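Long-range contact in geobacter metallireducens SMUG1 (Geobacter metallireducens, PDB 5H9I), which belongs to the uracil-DNA glycosylase superfamily as a SMUG1-type protein and holds xanthine in a pocket of its alpha/beta fold: residues G63-V77 / K100-G114. Residues are numbered along the deposited sequence; the frame is centred on the assembly and turned at random.
Sequences GPWGMAQTGVPFGEV and KRVDGFACRRSEVSG. With XAN (xanthine), chain B; BME (beta-mercaptoethanol), chain F.
Q69 on the short helix 67-70 and the loop 101-107 illustrate how one buried amide can hold a loop by hydrogen bonds to its main chain alone. CB of Q69 lies 3.9 Å from G104 O, and CG and CD pass along C107, whose SG is 3.9 Å from CG. A bend at chi2 (-73°) turns the amide toward the main chain of residues 101-104. There OE1 takes two weak bonds, from D103 N and G104 N, while NE2 spends both hydrogens: one on R101 O at 2.8 Å, nearly straight at 163°, the other on P64 O of its own segment. Both acceptors lie close to the amide plane, which fixes the rotation of the group. The guanidinium of R101 forms a salt bridge to D103, which also pairs with R92.

CG of R109 sits 3.8 Å above one face of the W65 ring, toward the rim, and K100 CD comes within 3.9 Å of W65 CH2; P64, from W65's own segment, covers the opposite face with CB. CG2 of T70 lies over the face of F105, whose ring also meets V80 of helix 77-84.

The two segments converge again at the xanthine. F74 spreads its ring over the face of the ligand, and its backbone N-H donates to XAN O2. From E111, OE1 accepts the N9-H of XAN at 2.9 Å and a weak capping bond from G114 N at the start of helix 112-125; OE2 takes bonds from two waters, one of which also links G63, M67 and XAN N3. Nearby, S110 OG gives a 2.6 Å bond to E76 OE2 on the anti side, tilted 25° out of the carboxylate plane, while E76 OE1 caps V79 N; that bond and nearby R115 are consistent with a carboxylate. The chemistry thus implies a pocket wall built jointly: a ring and backbone N-H from 63-77, a carboxylate from 100-114, and water between them.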
# COMPACT_ATOMS: atom_id res chain seq x y z
N GLY A 63 -2.43 -7.01 1.93
CA GLY A 63 -2.51 -8.40 2.38
C GLY A 63 -3.76 -8.49 3.20
O GLY A 63 -4.28 -7.55 3.83
N PRO A 64 -4.32 -9.70 3.18
CA PRO A 64 -5.55 -9.93 3.95
C PRO A 64 -5.52 -9.62 5.41
O PRO A 64 -6.59 -9.31 6.01
CB PRO A 64 -5.79 -11.48 3.72
CG PRO A 64 -4.40 -11.96 3.47
CD PRO A 64 -3.81 -10.92 2.57
N TRP A 65 -4.36 -9.69 6.09
CA TRP A 65 -4.28 -9.52 7.50
C TRP A 65 -3.65 -8.19 7.94
O TRP A 65 -3.57 -7.91 9.12
CB TRP A 65 -3.50 -10.69 8.21
CG TRP A 65 -3.80 -12.07 7.66
CD1 TRP A 65 -2.90 -12.97 7.14
CD2 TRP A 65 -5.09 -12.64 7.48
NE1 TRP A 65 -3.57 -14.06 6.65
CE2 TRP A 65 -4.90 -13.90 6.90
CE3 TRP A 65 -6.34 -12.23 7.84
CZ2 TRP A 65 -5.95 -14.74 6.60
CZ3 TRP A 65 -7.42 -13.09 7.51
CH2 TRP A 65 -7.16 -14.33 6.91
N GLY A 66 -3.40 -7.37 6.91
CA GLY A 66 -2.74 -6.08 7.15
C GLY A 66 -3.64 -4.94 6.75
O GLY A 66 -4.61 -4.65 7.44
N MET A 67 -3.38 -4.39 5.57
CA MET A 67 -4.19 -3.21 5.11
C MET A 67 -5.71 -3.61 4.97
O MET A 67 -6.56 -2.78 5.17
CB MET A 67 -3.67 -2.62 3.80
CG MET A 67 -4.51 -1.50 3.38
SD MET A 67 -3.71 -0.47 2.15
CE MET A 67 -4.98 0.70 1.70
N ALA A 68 -5.96 -4.90 4.63
CA ALA A 68 -7.42 -5.30 4.48
C ALA A 68 -8.09 -5.22 5.80
O ALA A 68 -9.36 -5.28 5.82
CB ALA A 68 -7.51 -6.65 3.87
N GLN A 69 -7.39 -5.22 6.94
CA GLN A 69 -7.90 -5.13 8.28
C GLN A 69 -7.87 -3.73 8.84
O GLN A 69 -8.77 -3.30 9.59
CB GLN A 69 -7.23 -6.08 9.26
CG GLN A 69 -7.15 -7.52 8.82
CD GLN A 69 -8.51 -8.26 8.87
OE1 GLN A 69 -9.30 -7.95 9.75
NE2 GLN A 69 -8.75 -9.11 7.97
N THR A 70 -6.77 -2.98 8.57
CA THR A 70 -6.53 -1.74 9.30
C THR A 70 -6.69 -0.53 8.43
O THR A 70 -6.67 0.62 8.96
CB THR A 70 -5.06 -1.79 9.86
OG1 THR A 70 -4.15 -1.82 8.78
CG2 THR A 70 -4.86 -2.85 10.88
N GLY A 71 -6.67 -0.63 7.10
CA GLY A 71 -6.67 0.52 6.20
C GLY A 71 -5.30 1.15 5.99
O GLY A 71 -5.26 2.13 5.23
N VAL A 72 -4.26 0.59 6.58
CA VAL A 72 -2.95 1.15 6.47
C VAL A 72 -2.05 0.31 5.66
O VAL A 72 -2.08 -0.92 5.86
CB VAL A 72 -2.38 1.34 7.84
CG1 VAL A 72 -0.92 1.81 7.80
CG2 VAL A 72 -3.23 2.31 8.68
N PRO A 73 -1.32 0.80 4.65
CA PRO A 73 -0.40 -0.06 3.87
C PRO A 73 0.57 -0.84 4.77
O PRO A 73 1.08 -0.34 5.76
CB PRO A 73 0.40 0.92 2.97
CG PRO A 73 -0.41 2.18 3.03
CD PRO A 73 -1.21 2.22 4.30
N PHE A 74 0.70 -2.13 4.39
CA PHE A 74 1.53 -3.07 5.22
C PHE A 74 1.13 -3.06 6.67
O PHE A 74 1.91 -3.28 7.55
CB PHE A 74 3.04 -2.72 5.04
CG PHE A 74 3.58 -2.99 3.64
CD1 PHE A 74 4.06 -4.28 3.31
CD2 PHE A 74 3.57 -2.00 2.69
CE1 PHE A 74 4.59 -4.46 2.07
CE2 PHE A 74 4.10 -2.21 1.45
CZ PHE A 74 4.60 -3.43 1.17
N GLY A 75 -0.17 -2.81 6.93
CA GLY A 75 -0.62 -2.39 8.22
C GLY A 75 -0.95 -3.52 9.17
O GLY A 75 -2.11 -3.74 9.52
N GLU A 76 0.08 -4.17 9.62
CA GLU A 76 -0.01 -5.22 10.65
C GLU A 76 -0.71 -4.55 11.85
O GLU A 76 -0.37 -3.43 12.29
CB GLU A 76 1.34 -5.78 10.98
CG GLU A 76 1.29 -7.00 11.98
CD GLU A 76 1.97 -6.78 13.26
OE1 GLU A 76 2.43 -5.64 13.63
OE2 GLU A 76 2.06 -7.78 14.06
N VAL A 77 -1.63 -5.26 12.52
CA VAL A 77 -2.46 -4.65 13.53
C VAL A 77 -1.68 -4.07 14.65
O VAL A 77 -1.90 -2.90 15.04
CB VAL A 77 -3.60 -5.66 14.01
CG1 VAL A 77 -4.37 -5.06 15.15
CG2 VAL A 77 -4.45 -6.04 12.84
N LYS A 100 -11.64 -15.12 4.88
CA LYS A 100 -10.89 -13.78 4.78
C LYS A 100 -11.71 -12.73 5.47
O LYS A 100 -12.08 -11.72 4.87
CB LYS A 100 -10.58 -13.48 3.36
CG LYS A 100 -9.68 -14.46 2.67
CD LYS A 100 -8.27 -14.44 3.20
CE LYS A 100 -7.29 -15.41 2.55
NZ LYS A 100 -7.05 -15.09 1.15
N ARG A 101 -12.15 -12.98 6.66
CA ARG A 101 -12.96 -12.09 7.42
C ARG A 101 -12.17 -10.80 7.82
O ARG A 101 -10.98 -10.88 8.05
CB ARG A 101 -13.38 -12.77 8.68
CG ARG A 101 -14.33 -13.96 8.41
CD ARG A 101 -14.58 -14.65 9.72
NE ARG A 101 -15.32 -13.80 10.67
CZ ARG A 101 -14.87 -13.37 11.87
NH1 ARG A 101 -13.65 -13.67 12.30
NH2 ARG A 101 -15.67 -12.64 12.63
N VAL A 102 -12.91 -9.74 7.87
CA VAL A 102 -12.39 -8.42 8.25
C VAL A 102 -12.83 -8.14 9.68
O VAL A 102 -13.95 -7.66 9.89
CB VAL A 102 -12.77 -7.34 7.27
CG1 VAL A 102 -12.31 -5.97 7.71
CG2 VAL A 102 -12.27 -7.65 5.90
N ASP A 103 -11.98 -8.54 10.63
CA ASP A 103 -12.19 -8.26 12.03
C ASP A 103 -11.61 -6.88 12.49
O ASP A 103 -11.77 -6.44 13.61
CB ASP A 103 -11.66 -9.34 12.91
CG ASP A 103 -12.37 -10.68 12.70
OD1 ASP A 103 -13.54 -10.62 12.24
OD2 ASP A 103 -11.76 -11.74 12.85
N GLY A 104 -10.94 -6.21 11.57
CA GLY A 104 -10.39 -4.89 11.88
C GLY A 104 -9.30 -4.96 12.93
O GLY A 104 -8.47 -5.85 12.90
N PHE A 105 -9.35 -4.02 13.84
CA PHE A 105 -8.38 -3.95 14.92
C PHE A 105 -8.47 -5.08 15.96
O PHE A 105 -7.60 -5.23 16.77
CB PHE A 105 -8.34 -2.56 15.47
CG PHE A 105 -7.72 -1.56 14.49
CD1 PHE A 105 -8.47 -0.92 13.56
CD2 PHE A 105 -6.39 -1.38 14.52
CE1 PHE A 105 -7.89 -0.03 12.62
CE2 PHE A 105 -5.77 -0.52 13.57
CZ PHE A 105 -6.54 0.14 12.66
N ALA A 106 -9.53 -5.89 15.81
CA ALA A 106 -9.64 -7.11 16.60
C ALA A 106 -9.01 -8.29 15.91
O ALA A 106 -8.98 -9.36 16.51
CB ALA A 106 -11.11 -7.39 16.91
N CYS A 107 -8.48 -8.18 14.67
CA CYS A 107 -7.83 -9.28 14.01
C CYS A 107 -6.61 -9.67 14.82
O CYS A 107 -5.81 -8.84 15.25
CB CYS A 107 -7.45 -8.99 12.54
SG CYS A 107 -6.54 -10.17 11.61
N ARG A 108 -6.55 -10.96 15.02
CA ARG A 108 -5.51 -11.63 15.77
C ARG A 108 -4.38 -12.25 14.87
O ARG A 108 -3.47 -12.80 15.45
CB ARG A 108 -6.19 -12.74 16.64
N ARG A 109 -4.42 -12.26 13.51
CA ARG A 109 -3.32 -12.70 12.62
C ARG A 109 -2.36 -11.48 12.55
O ARG A 109 -2.86 -10.33 12.51
CB ARG A 109 -3.81 -12.91 11.22
CG ARG A 109 -4.76 -14.06 10.98
CD ARG A 109 -4.03 -15.41 10.83
NE ARG A 109 -5.11 -16.36 10.60
CZ ARG A 109 -5.85 -16.95 11.55
NH1 ARG A 109 -6.82 -17.77 11.20
NH2 ARG A 109 -5.60 -16.75 12.85
N SER A 110 -1.08 -11.77 12.71
CA SER A 110 -0.00 -10.83 12.40
C SER A 110 0.54 -11.01 11.00
O SER A 110 1.14 -12.06 10.63
CB SER A 110 1.11 -10.91 13.40
OG SER A 110 2.23 -10.17 13.07
N GLU A 111 0.50 -10.01 10.19
CA GLU A 111 1.10 -10.09 8.89
C GLU A 111 2.61 -9.95 8.96
O GLU A 111 3.09 -8.92 9.46
CB GLU A 111 0.56 -8.97 7.97
CG GLU A 111 1.14 -9.08 6.57
CD GLU A 111 0.83 -7.84 5.75
OE1 GLU A 111 1.70 -7.00 5.51
OE2 GLU A 111 -0.36 -7.73 5.29
N VAL A 112 3.37 -10.94 8.45
CA VAL A 112 4.79 -10.92 8.52
C VAL A 112 5.40 -9.75 7.75
O VAL A 112 6.31 -9.06 8.23
CB VAL A 112 5.45 -12.26 8.05
CG1 VAL A 112 6.96 -12.26 8.14
CG2 VAL A 112 4.88 -13.38 8.98
N SER A 113 4.93 -9.63 6.55
CA SER A 113 5.43 -8.59 5.63
C SER A 113 5.39 -7.21 6.26
O SER A 113 6.44 -6.54 6.39
CB SER A 113 4.67 -8.57 4.33
OG SER A 113 4.91 -9.70 3.54
N GLY A 114 4.24 -6.82 6.74
CA GLY A 114 4.13 -5.47 7.36
C GLY A 114 4.80 -5.37 8.68
O GLY A 114 5.40 -4.36 9.11
N9 XAN B . 1.63 -6.97 2.59
C4 XAN B . 1.31 -5.85 1.98
N3 XAN B . 0.64 -4.76 2.33
C2 XAN B . 0.50 -3.82 1.50
O2 XAN B . -0.16 -2.87 1.82
N1 XAN B . 1.06 -3.83 0.28
C6 XAN B . 1.77 -4.83 -0.17
O6 XAN B . 2.24 -4.87 -1.31
C5 XAN B . 1.89 -5.93 0.67
N7 XAN B . 2.51 -7.10 0.56
C8 XAN B . 2.36 -7.72 1.72
C1 BME F . -12.40 -3.06 14.95
C2 BME F . -13.86 -3.08 14.56
O1 BME F . -11.72 -2.20 14.08
S2 BME F . -14.50 -1.52 14.22
O HOH W 1 -1.27 -5.48 4.08
O HOH W 2 -8.89 -10.74 4.47
O HOH W 3 -1.93 -8.06 11.19
O HOH W 4 -1.70 -10.14 5.22